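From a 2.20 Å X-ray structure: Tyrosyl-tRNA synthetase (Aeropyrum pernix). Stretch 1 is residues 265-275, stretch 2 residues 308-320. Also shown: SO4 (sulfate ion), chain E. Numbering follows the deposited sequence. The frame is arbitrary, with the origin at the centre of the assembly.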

# COMPACT_ATOMS: atom_id res chain seq x y z
N TYR A 265 -36.10 17.31 9.76
CA TYR A 265 -35.70 18.57 10.37
C TYR A 265 -35.93 19.64 9.30
O TYR A 265 -35.43 19.52 8.19
CB TYR A 265 -34.22 18.52 10.74
CG TYR A 265 -33.68 19.78 11.38
CD1 TYR A 265 -34.21 20.27 12.58
CD2 TYR A 265 -32.60 20.46 10.81
CE1 TYR A 265 -33.68 21.40 13.19
CE2 TYR A 265 -32.06 21.59 11.41
CZ TYR A 265 -32.60 22.05 12.60
OH TYR A 265 -32.06 23.17 13.20
N CYS A 266 -36.70 20.68 9.64
CA CYS A 266 -37.00 21.74 8.68
C CYS A 266 -37.36 23.06 9.39
O CYS A 266 -38.52 23.50 9.38
CB CYS A 266 -38.15 21.27 7.78
SG CYS A 266 -38.56 22.38 6.42
N PRO A 267 -36.37 23.72 10.01
CA PRO A 267 -36.54 24.99 10.73
C PRO A 267 -37.21 26.06 9.90
O PRO A 267 -36.80 26.32 8.76
CB PRO A 267 -35.11 25.37 11.09
CG PRO A 267 -34.41 24.07 11.18
CD PRO A 267 -34.94 23.34 9.98
N ALA A 268 -38.22 26.71 10.46
CA ALA A 268 -38.93 27.76 9.75
C ALA A 268 -37.97 28.86 9.30
O ALA A 268 -37.04 29.21 10.02
CB ALA A 268 -40.01 28.35 10.64
N LYS A 269 -38.19 29.39 8.10
CA LYS A 269 -37.36 30.46 7.55
C LYS A 269 -35.86 30.17 7.48
O LYS A 269 -35.09 30.97 6.95
CB LYS A 269 -37.58 31.76 8.34
CG LYS A 269 -39.02 32.28 8.36
CD LYS A 269 -39.10 33.61 9.13
CE LYS A 269 -40.53 34.16 9.18
NZ LYS A 269 -40.65 35.46 9.93
N GLN A 270 -35.43 29.02 8.01
CA GLN A 270 -34.01 28.68 8.00
C GLN A 270 -33.61 27.92 6.74
O GLN A 270 -34.32 27.02 6.29
CB GLN A 270 -33.66 27.84 9.23
CG GLN A 270 -32.17 27.78 9.52
CD GLN A 270 -31.84 26.94 10.74
OE1 GLN A 270 -32.50 27.03 11.77
NE2 GLN A 270 -30.80 26.12 10.63
N VAL A 271 -32.46 28.28 6.18
CA VAL A 271 -31.95 27.64 4.97
C VAL A 271 -30.75 26.74 5.25
O VAL A 271 -30.66 25.64 4.72
CB VAL A 271 -31.56 28.69 3.91
CG1 VAL A 271 -30.89 28.00 2.72
CG2 VAL A 271 -32.79 29.44 3.45
N GLN A 272 -29.85 27.21 6.10
CA GLN A 272 -28.65 26.44 6.44
C GLN A 272 -28.97 25.19 7.25
O GLN A 272 -29.70 25.25 8.24
CB GLN A 272 -27.67 27.32 7.22
CG GLN A 272 -26.38 26.62 7.61
CD GLN A 272 -25.15 27.48 7.37
OE1 GLN A 272 -25.03 28.58 7.92
NE2 GLN A 272 -24.22 26.98 6.55
N GLY A 273 -28.43 24.05 6.83
CA GLY A 273 -28.66 22.80 7.53
C GLY A 273 -30.01 22.15 7.29
O GLY A 273 -30.27 21.05 7.77
N ASN A 274 -30.88 22.83 6.54
CA ASN A 274 -32.21 22.33 6.23
C ASN A 274 -32.14 21.32 5.07
O ASN A 274 -31.99 21.71 3.91
CB ASN A 274 -33.11 23.51 5.85
CG ASN A 274 -34.56 23.11 5.67
OD1 ASN A 274 -34.86 21.94 5.39
ND2 ASN A 274 -35.47 24.08 5.81
N PRO A 275 -32.27 20.01 5.38
CA PRO A 275 -32.22 18.93 4.38
C PRO A 275 -33.38 18.96 3.39
O PRO A 275 -33.23 18.58 2.22
CB PRO A 275 -32.25 17.65 5.23
CG PRO A 275 -31.89 18.12 6.63
CD PRO A 275 -32.54 19.47 6.72
N SER A 308 -38.35 28.31 -9.81
CA SER A 308 -36.92 28.36 -9.52
C SER A 308 -36.75 28.05 -8.04
O SER A 308 -37.69 28.19 -7.26
CB SER A 308 -36.35 29.76 -9.80
OG SER A 308 -36.46 30.61 -8.66
N TYR A 309 -35.56 27.60 -7.67
CA TYR A 309 -35.31 27.28 -6.28
C TYR A 309 -35.18 28.54 -5.46
O TYR A 309 -35.68 28.62 -4.34
CB TYR A 309 -34.03 26.47 -6.10
CG TYR A 309 -33.64 26.36 -4.65
CD1 TYR A 309 -34.32 25.50 -3.80
CD2 TYR A 309 -32.65 27.18 -4.10
CE1 TYR A 309 -34.05 25.46 -2.44
CE2 TYR A 309 -32.37 27.15 -2.74
CZ TYR A 309 -33.08 26.29 -1.91
OH TYR A 309 -32.82 26.27 -0.57
N GLU A 310 -34.47 29.53 -6.00
CA GLU A 310 -34.26 30.79 -5.30
C GLU A 310 -35.59 31.42 -4.91
O GLU A 310 -35.72 31.99 -3.82
CB GLU A 310 -33.44 31.76 -6.15
CG GLU A 310 -32.87 32.92 -5.35
CD GLU A 310 -32.11 32.47 -4.09
OE1 GLU A 310 -31.13 31.70 -4.23
OE2 GLU A 310 -32.50 32.88 -2.97
N GLU A 311 -36.59 31.32 -5.79
CA GLU A 311 -37.90 31.87 -5.49
C GLU A 311 -38.40 31.21 -4.21
O GLU A 311 -38.74 31.88 -3.24
CB GLU A 311 -38.88 31.57 -6.62
CG GLU A 311 -38.72 32.42 -7.86
CD GLU A 311 -39.61 31.94 -9.00
OE1 GLU A 311 -40.83 31.76 -8.77
OE2 GLU A 311 -39.08 31.74 -10.11
N LEU A 312 -38.43 29.88 -4.24
CA LEU A 312 -38.88 29.08 -3.10
C LEU A 312 -38.15 29.48 -1.82
O LEU A 312 -38.78 29.62 -0.78
CB LEU A 312 -38.64 27.59 -3.39
CG LEU A 312 -39.02 26.54 -2.34
CD1 LEU A 312 -38.86 25.15 -2.93
CD2 LEU A 312 -38.15 26.68 -1.10
N GLU A 313 -36.83 29.65 -1.90
CA GLU A 313 -36.06 30.01 -0.72
C GLU A 313 -36.42 31.37 -0.14
O GLU A 313 -36.46 31.54 1.08
CB GLU A 313 -34.56 29.97 -1.00
CG GLU A 313 -33.80 29.36 0.15
CD GLU A 313 -32.34 29.70 0.17
OE1 GLU A 313 -32.02 30.86 0.49
OE2 GLU A 313 -31.52 28.81 -0.14
N ARG A 314 -36.67 32.34 -1.02
CA ARG A 314 -37.05 33.67 -0.56
C ARG A 314 -38.38 33.53 0.18
O ARG A 314 -38.47 33.84 1.37
CB ARG A 314 -37.20 34.62 -1.76
CG ARG A 314 -35.89 34.84 -2.50
CD ARG A 314 -36.06 35.82 -3.65
NE ARG A 314 -34.80 36.03 -4.36
CZ ARG A 314 -34.65 36.88 -5.38
NH1 ARG A 314 -35.68 37.61 -5.80
NH2 ARG A 314 -33.46 37.01 -5.96
N ASP A 315 -39.39 33.03 -0.52
CA ASP A 315 -40.71 32.81 0.08
C ASP A 315 -40.61 32.01 1.37
O ASP A 315 -41.40 32.21 2.29
CB ASP A 315 -41.61 32.07 -0.90
CG ASP A 315 -42.38 33.00 -1.82
OD1 ASP A 315 -41.76 33.95 -2.34
OD2 ASP A 315 -43.59 32.77 -2.02
N TYR A 316 -39.64 31.09 1.44
CA TYR A 316 -39.48 30.29 2.64
C TYR A 316 -38.87 31.14 3.75
O TYR A 316 -39.26 31.02 4.91
CB TYR A 316 -38.58 29.07 2.39
CG TYR A 316 -38.53 28.15 3.59
CD1 TYR A 316 -39.61 27.34 3.91
CD2 TYR A 316 -37.41 28.11 4.42
CE1 TYR A 316 -39.59 26.52 5.02
CE2 TYR A 316 -37.38 27.29 5.55
CZ TYR A 316 -38.48 26.50 5.84
OH TYR A 316 -38.48 25.68 6.95
N THR A 317 -37.90 31.97 3.38
CA THR A 317 -37.24 32.83 4.35
C THR A 317 -38.23 33.87 4.89
O THR A 317 -38.30 34.11 6.09
CB THR A 317 -36.04 33.58 3.74
OG1 THR A 317 -35.02 32.63 3.40
CG2 THR A 317 -35.48 34.58 4.74
N ASP A 318 -39.00 34.47 3.98
CA ASP A 318 -39.99 35.47 4.37
C ASP A 318 -41.22 34.82 4.99
O ASP A 318 -42.34 35.30 4.79
CB ASP A 318 -40.41 36.30 3.15
CG ASP A 318 -39.23 36.92 2.42
OD1 ASP A 318 -38.24 37.28 3.08
OD2 ASP A 318 -39.31 37.04 1.17
N GLY A 319 -41.01 33.74 5.74
CA GLY A 319 -42.10 33.03 6.39
C GLY A 319 -43.34 32.79 5.53
O GLY A 319 -44.35 32.29 6.02
N ARG A 320 -43.25 33.15 4.26
CA ARG A 320 -44.36 33.00 3.32
C ARG A 320 -44.64 31.53 3.01
O ARG A 320 -45.72 31.18 2.52
CB ARG A 320 -44.04 33.76 2.03
CG ARG A 320 -45.22 33.95 1.09
CD ARG A 320 -46.30 34.83 1.72
NE ARG A 320 -47.39 35.10 0.79
CZ ARG A 320 -48.64 35.37 1.15
NH1 ARG A 320 -48.96 35.42 2.44
NH2 ARG A 320 -49.57 35.60 0.23
S SO4 E . -29.97 30.74 7.47
O1 SO4 E . -29.76 32.21 7.80
O2 SO4 E . -29.62 29.94 8.73
O3 SO4 E . -31.36 30.57 7.24
O4 SO4 E . -28.95 30.42 6.54

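The contact sets an irregular loop against the last turns of a helix. Stretch 1 has no regular secondary structure but carries two type II turns, Pro267 to Gln270 and Val271 to Asn274; stretch 2 is helical from Tyr309 to Thr317. The backbones come closest at Lys269 and Thr317, whose CA atoms lie 4.0 Å apart, so the first turn sits almost directly on the helix end.

One hydrogen bond spans the two stretches. Tyr316 OH donates to Pro267 O at 2.6 Å. The phenol thus reads the backbone of the turn rather than a side chain. Backbone meets backbone in a CA-H...O contact, Lys269 CA to Tyr316 O at 3.3 Å, with an angle of 153° at the hydrogen.

Around this bond the loop wraps the buried Tyr316 ring. Gln270 O lies at the ring edge, 3.2 Å from Tyr316 CE2, where the partial positive charge of the ring hydrogens favours an oxygen. Cys266 SG approaches obliquely, 4.2 Å from Tyr316 CZ. Asn274 braces the wrapping loop from within: its ND2 donates to Gln270 O at 3.2 Å and, weakly, to Cys266 SG at 3.6 Å.

Packing completes the contact. The extended Lys269 chain runs along the helix end, with CG 3.0 Å from Thr317 O and CE 3.4 Å from Gly319 CA; an ideal CB on Gly319 would clash with that CE, and its positive phi favours glycine too. Val271 points toward the helix, placing CG1 3.0 Å from Glu313 OE2, a carboxylate oxygen that accepts from Tyr309 OH within the helix, and CG2 3.9 Å from Thr317 OG1. Val271 N, meanwhile, donates to sulfate O3 at 2.8 Å.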